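Local coordinates for protein alpha-galactosidase 1 (Saccharomyces cerevisiae, PDB 3LRK) that hydrolyses terminal, non-reducing alpha-D-galactose residues from alpha-D-galactosides such as galactose oligosaccharides, galactomannans and galactolipids, at residues 73-78 and 135-140; 94-99 and 108-113. The protein carries 1 engineered substitution. All coordinates share one frame; numbering follows the deposited sequence.

Contact 1: residues 73-78 and 135-140; sequences DCWSSG and AQFFAN
W75 reaches across to the helix with CH2, CZ3 and CZ2 of its six-membered ring and meets two successive phenylalanines there, F137 and F138. The tight part of the contact is with F137. CH2 of W75 lies 3.4 Å from CE2 of F137, and CZ3 of W75 sits 3.7 Å from CZ of the same ring, so two neighbouring carbons of each ring share the meeting. The side chains come from opposite directions and their planes differ by just 22°, yet the six-membered ring of W75 and the F137 ring have centroids 5.4 Å apart. The near-parallel rings are thus slid apart and barely overlap. F138 adds a lighter touch through CE1, 3.9 Å from CZ2 of W75; its own CD1 lies in plane at the edge of the F137 ring, so the two phenylalanines also brace each other. Setting CG of W75 between the backbone N and the carbonyl carbon (chi1 63°) brings the six-membered ring against both of them, and S76 CB packs on one indole face. NE1 donates to the carbonyl O of Y113, which probably helps fix the rotation of the indole.

Away from the aromatic cluster the segments turn polar: Q136 NE2 donates to N140 OD1 at 2.8 Å, from above the carbonyl plane, and N140 and S77 are exposed.

Residues 73-78 follow barrel strand 68-70 and enter the antiparallel pair 76-79/85-87, while helix 131-140 follows strand 109-115; the contact therefore joins the region after one TIM-barrel strand to the helix after the next. Next to the substrate-binding residue D73, C74 is tied by a disulfide to C42. L85 of strand 85-87 touches both W75 and F137, and helix 160-177 packs on A135 and A139.

Contact 2: residues 94-99 and 108-113; sequences NGMGHV and FLFGMY. With NA (sodium ion), chain K.
With CG anti to the backbone N (chi1 -178°), F110 brings its ring against M96 and V99, while M96 folds back through bends at chi2 (-44°) and chi3 (-60°) to present its methyl to that ring. M96 CE arrives in plane at the ring edge, 3.9 Å from F110 CZ, the two side chains crossing at about a right angle. The backbone M96 O also comes 3.8 Å from F110 CE2, obliquely to the ring. V99 uses another approach: its CG1 lies over one face of the same ring, 4.2 Å from F110 CZ. Beside it, M112 lays its thioether obliquely across M96, with M112 CE 3.9 Å from M96 CG. All four residues are buried; their side-chain contacts are apolar and no hydrogen bond crosses.

H98 points elsewhere, binding the sodium ion through NE2 at 2.3 Å; H102, a turn further along, is a second protein ligand. A100 and L103 of the helix also touch F110. Helix 96-105 leads through a short connection into strand 109-115 of the parallel barrel sheet; strand 68-70, helix 96-105 and strand 109-115 form a beta-alpha-beta unit of the TIM barrel, the catalytic domain fold of GH27 enzymes.

In the fold
Contact 2 is nested within the chain loop closed by contact 1, and their centres are 9 Å apart. Strand 109-115 joins them: W75 CE2 packs 3.4 Å from M112 CE, F138 CE1 lies 3.9 Å from M112 CB, and the probable hydrogen bond from W75 NE1 to Y113 O measures 3.0 Å. The active site lies close by. D73, a substrate-binding residue in 73-78, packs its CG 3.3 Å from CE1 of Y113, whose OH hydrogen-bonds the nucleophile D149. The side chain of M112 is about 7 Å from that of K147, also substrate-binding. The contacts therefore probably help back the substrate pocket, whereas the sodium ion on H98 belongs to the helix's outward side.

Contact 1: residues 73-78 and 135-140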
loop_
_atom_site.group_PDB
_atom_site.type_symbol
_atom_site.label_atom_id
_atom_site.label_comp_id
_atom_site.label_asym_id
_atom_site.label_seq_id
_atom_site.Cartn_x
_atom_site.Cartn_y
_atom_site.Cartn_z
ATOM N N ASP A 73 -8.486 9.923 -30.133
ATOM C CA ASP A 73 -9.670 9.053 -30.042
ATOM C C ASP A 73 -10.760 9.436 -31.066
ATOM O O ASP A 73 -10.629 10.439 -31.768
ATOM C CB ASP A 73 -10.225 9.158 -28.610
ATOM C CG ASP A 73 -10.977 7.902 -28.131
ATOM O OD1 ASP A 73 -11.417 7.043 -28.935
ATOM O OD2 ASP A 73 -11.124 7.779 -26.897
ATOM N N CYS A 74 -11.825 8.626 -31.136
ATOM C CA CYS A 74 -13.069 8.937 -31.886
ATOM C C CYS A 74 -12.953 8.945 -33.412
ATOM O O CYS A 74 -13.691 9.670 -34.105
ATOM C CB CYS A 74 -13.683 10.266 -31.424
ATOM S SG CYS A 74 -13.355 10.706 -29.717
ATOM N N TRP A 75 -12.053 8.126 -33.944
ATOM C CA TRP A 75 -11.749 8.174 -35.372
ATOM C C TRP A 75 -12.444 7.036 -36.133
ATOM O O TRP A 75 -12.664 7.137 -37.345
ATOM C CB TRP A 75 -10.220 8.157 -35.588
ATOM C CG TRP A 75 -9.571 6.899 -35.097
ATOM C CD1 TRP A 75 -8.962 6.702 -33.881
ATOM C CD2 TRP A 75 -9.489 5.643 -35.789
ATOM N NE1 TRP A 75 -8.498 5.407 -33.785
ATOM C CE2 TRP A 75 -8.811 4.733 -34.934
ATOM C CE3 TRP A 75 -9.910 5.197 -37.052
ATOM C CZ2 TRP A 75 -8.551 3.410 -35.300
ATOM C CZ3 TRP A 75 -9.656 3.877 -37.413
ATOM C CH2 TRP A 75 -8.969 2.999 -36.535
ATOM N N SER A 76 -12.779 5.960 -35.413
ATOM C CA SER A 76 -13.360 4.751 -36.003
ATOM C C SER A 76 -14.891 4.732 -35.919
ATOM O O SER A 76 -15.499 5.496 -35.165
ATOM C CB SER A 76 -12.813 3.498 -35.306
ATOM O OG SER A 76 -13.041 3.558 -33.905
ATOM N N SER A 77 -15.505 3.853 -36.699
ATOM C CA SER A 77 -16.964 3.689 -36.663
ATOM C C SER A 77 -17.399 2.286 -36.221
ATOM O O SER A 77 -18.589 2.035 -36.006
ATOM C CB SER A 77 -17.564 4.046 -38.028
ATOM O OG SER A 77 -17.074 3.182 -39.038
ATOM N N GLY A 78 -16.435 1.388 -36.053
ATOM C CA GLY A 78 -16.716 -0.013 -35.711
ATOM C C GLY A 78 -15.702 -0.967 -36.318
ATOM O O GLY A 78 -14.556 -0.575 -36.601
ATOM N N ALA A 135 -2.854 -3.822 -34.890
ATOM C CA ALA A 135 -1.502 -3.485 -35.350
ATOM C C ALA A 135 -1.395 -3.591 -36.878
ATOM O O ALA A 135 -0.801 -2.722 -37.510
ATOM C CB ALA A 135 -0.460 -4.380 -34.672
ATOM N N GLN A 136 -1.957 -4.660 -37.458
ATOM C CA GLN A 136 -2.007 -4.840 -38.910
ATOM C C GLN A 136 -2.755 -3.715 -39.629
ATOM O O GLN A 136 -2.264 -3.180 -40.634
ATOM C CB GLN A 136 -2.606 -6.199 -39.294
ATOM C CG GLN A 136 -2.373 -6.579 -40.769
ATOM C CD GLN A 136 -0.889 -6.651 -41.129
ATOM O OE1 GLN A 136 -0.104 -7.330 -40.465
ATOM N NE2 GLN A 136 -0.500 -5.932 -42.174
ATOM N N PHE A 137 -3.935 -3.361 -39.116
ATOM C CA PHE A 137 -4.652 -2.172 -39.599
ATOM C C PHE A 137 -3.764 -0.919 -39.608
ATOM O O PHE A 137 -3.725 -0.183 -40.617
ATOM C CB PHE A 137 -5.946 -1.912 -38.792
ATOM C CG PHE A 137 -6.614 -0.613 -39.145
ATOM C CD1 PHE A 137 -7.607 -0.568 -40.125
ATOM C CD2 PHE A 137 -6.232 0.573 -38.521
ATOM C CE1 PHE A 137 -8.201 0.630 -40.464
ATOM C CE2 PHE A 137 -6.824 1.783 -38.871
ATOM C CZ PHE A 137 -7.817 1.804 -39.839
ATOM N N PHE A 138 -3.051 -0.663 -38.504
ATOM C CA PHE A 138 -2.225 0.545 -38.436
ATOM C C PHE A 138 -1.078 0.511 -39.466
ATOM O O PHE A 138 -0.807 1.509 -40.128
ATOM C CB PHE A 138 -1.713 0.828 -37.012
ATOM C CG PHE A 138 -2.818 1.089 -36.009
ATOM C CD1 PHE A 138 -3.750 2.114 -36.219
ATOM C CD2 PHE A 138 -2.930 0.306 -34.862
ATOM C CE1 PHE A 138 -4.778 2.349 -35.296
ATOM C CE2 PHE A 138 -3.955 0.532 -33.939
ATOM C CZ PHE A 138 -4.880 1.556 -34.153
ATOM N N ALA A 139 -0.435 -0.644 -39.608
ATOM C CA ALA A 139 0.628 -0.825 -40.602
ATOM C C ALA A 139 0.105 -0.739 -42.046
ATOM O O ALA A 139 0.759 -0.135 -42.906
ATOM C CB ALA A 139 1.336 -2.123 -40.374
ATOM N N ASN A 140 -1.071 -1.321 -42.303
ATOM C CA ASN A 140 -1.721 -1.228 -43.630
ATOM C C ASN A 140 -2.002 0.218 -44.013
ATOM O O ASN A 140 -1.985 0.580 -45.194
ATOM C CB ASN A 140 -3.035 -2.017 -43.669
ATOM C CG ASN A 140 -2.826 -3.514 -43.743
ATOM O OD1 ASN A 140 -1.691 -4.007 -43.799
ATOM N ND2 ASN A 140 -3.927 -4.254 -43.726
#

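Contact 2: residues 94-99 and 108-113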
loop_
_atom_site.group_PDB
_atom_site.type_symbol
_atom_site.label_atom_id
_atom_site.label_comp_id
_atom_site.label_asym_id
_atom_site.label_seq_id
_atom_site.Cartn_x
_atom_site.Cartn_y
_atom_site.Cartn_z
ATOM N N ASN A 94 -11.419 9.082 -47.272
ATOM C CA ASN A 94 -10.414 8.443 -48.123
ATOM C C ASN A 94 -9.619 7.328 -47.405
ATOM O O ASN A 94 -8.693 6.740 -47.973
ATOM C CB ASN A 94 -9.484 9.526 -48.671
ATOM C CG ASN A 94 -10.252 10.618 -49.418
ATOM O OD1 ASN A 94 -10.934 10.327 -50.386
ATOM N ND2 ASN A 94 -10.164 11.862 -48.946
ATOM N N GLY A 95 -10.011 7.013 -46.174
ATOM C CA GLY A 95 -9.278 6.034 -45.365
ATOM C C GLY A 95 -8.122 6.724 -44.652
ATOM O O GLY A 95 -7.819 7.890 -44.915
ATOM N N MET A 96 -7.478 6.006 -43.737
ATOM C CA MET A 96 -6.391 6.578 -42.950
ATOM C C MET A 96 -5.078 6.626 -43.731
ATOM O O MET A 96 -4.321 7.572 -43.592
ATOM C CB MET A 96 -6.210 5.797 -41.635
ATOM C CG MET A 96 -7.507 5.696 -40.789
ATOM S SD MET A 96 -8.462 7.236 -40.660
ATOM C CE MET A 96 -7.290 8.325 -39.904
ATOM N N GLY A 97 -4.816 5.607 -44.550
ATOM C CA GLY A 97 -3.556 5.521 -45.302
ATOM C C GLY A 97 -3.368 6.747 -46.181
ATOM O O GLY A 97 -2.258 7.232 -46.355
ATOM N N HIS A 98 -4.470 7.256 -46.722
ATOM C CA HIS A 98 -4.437 8.488 -47.515
ATOM C C HIS A 98 -4.037 9.741 -46.712
ATOM O O HIS A 98 -3.357 10.640 -47.239
ATOM C CB HIS A 98 -5.778 8.705 -48.213
ATOM C CG HIS A 98 -5.714 9.715 -49.311
ATOM N ND1 HIS A 98 -4.955 9.525 -50.446
ATOM C CD2 HIS A 98 -6.286 10.934 -49.439
ATOM C CE1 HIS A 98 -5.074 10.577 -51.234
ATOM N NE2 HIS A 98 -5.886 11.438 -50.651
ATOM N N VAL A 99 -4.456 9.801 -45.449
ATOM C CA VAL A 99 -4.004 10.863 -44.526
ATOM C C VAL A 99 -2.491 10.733 -44.289
ATOM O O VAL A 99 -1.766 11.721 -44.355
ATOM C CB VAL A 99 -4.760 10.824 -43.166
ATOM C CG1 VAL A 99 -4.336 11.999 -42.240
ATOM C CG2 VAL A 99 -6.272 10.806 -43.386
ATOM N N PHE A 108 6.063 14.875 -42.598
ATOM C CA PHE A 108 5.502 14.588 -41.282
ATOM C C PHE A 108 5.471 13.081 -41.033
ATOM O O PHE A 108 5.554 12.282 -41.970
ATOM C CB PHE A 108 4.073 15.132 -41.163
ATOM C CG PHE A 108 3.991 16.603 -40.840
ATOM C CD1 PHE A 108 3.521 17.509 -41.793
ATOM C CD2 PHE A 108 4.367 17.078 -39.591
ATOM C CE1 PHE A 108 3.434 18.870 -41.511
ATOM C CE2 PHE A 108 4.284 18.436 -39.289
ATOM C CZ PHE A 108 3.810 19.339 -40.257
ATOM N N LEU A 109 5.329 12.708 -39.764
ATOM C CA LEU A 109 5.039 11.338 -39.386
ATOM C C LEU A 109 3.612 11.276 -38.808
ATOM O O LEU A 109 3.135 12.255 -38.238
ATOM C CB LEU A 109 6.086 10.821 -38.388
ATOM C CG LEU A 109 7.500 10.655 -38.981
ATOM C CD1 LEU A 109 8.504 10.173 -37.904
ATOM C CD2 LEU A 109 7.477 9.682 -40.193
ATOM N N PHE A 110 2.950 10.134 -38.974
ATOM C CA PHE A 110 1.522 9.992 -38.649
ATOM C C PHE A 110 1.333 9.103 -37.414
ATOM O O PHE A 110 1.808 7.965 -37.383
ATOM C CB PHE A 110 0.783 9.410 -39.862
ATOM C CG PHE A 110 -0.720 9.251 -39.676
ATOM C CD1 PHE A 110 -1.461 10.170 -38.930
ATOM C CD2 PHE A 110 -1.388 8.199 -40.290
ATOM C CE1 PHE A 110 -2.843 10.030 -38.776
ATOM C CE2 PHE A 110 -2.780 8.051 -40.146
ATOM C CZ PHE A 110 -3.498 8.975 -39.387
ATOM N N GLY A 111 0.661 9.648 -36.405
ATOM C CA GLY A 111 0.309 8.902 -35.201
ATOM C C GLY A 111 -1.181 8.610 -35.139
ATOM O O GLY A 111 -2.010 9.415 -35.587
ATOM N N MET A 112 -1.515 7.440 -34.602
ATOM C CA MET A 112 -2.908 7.040 -34.375
ATOM C C MET A 112 -3.096 6.554 -32.938
ATOM O O MET A 112 -2.145 6.521 -32.161
ATOM C CB MET A 112 -3.369 5.999 -35.406
ATOM C CG MET A 112 -3.809 6.650 -36.725
ATOM S SD MET A 112 -4.707 5.601 -37.868
ATOM C CE MET A 112 -6.313 5.554 -37.085
ATOM N N TYR A 113 -4.329 6.196 -32.594
ATOM C CA TYR A 113 -4.700 5.936 -31.209
ATOM C C TYR A 113 -5.570 4.678 -31.063
ATOM O O TYR A 113 -6.449 4.402 -31.884
ATOM C CB TYR A 113 -5.410 7.175 -30.636
ATOM C CG TYR A 113 -6.142 6.952 -29.325
ATOM C CD1 TYR A 113 -7.432 6.418 -29.314
ATOM C CD2 TYR A 113 -5.557 7.306 -28.099
ATOM C CE1 TYR A 113 -8.109 6.200 -28.122
ATOM C CE2 TYR A 113 -6.238 7.099 -26.897
ATOM C CZ TYR A 113 -7.513 6.546 -26.920
ATOM O OH TYR A 113 -8.214 6.324 -25.742
HETATM NA NA NA K . -6.039 13.721 -50.888
#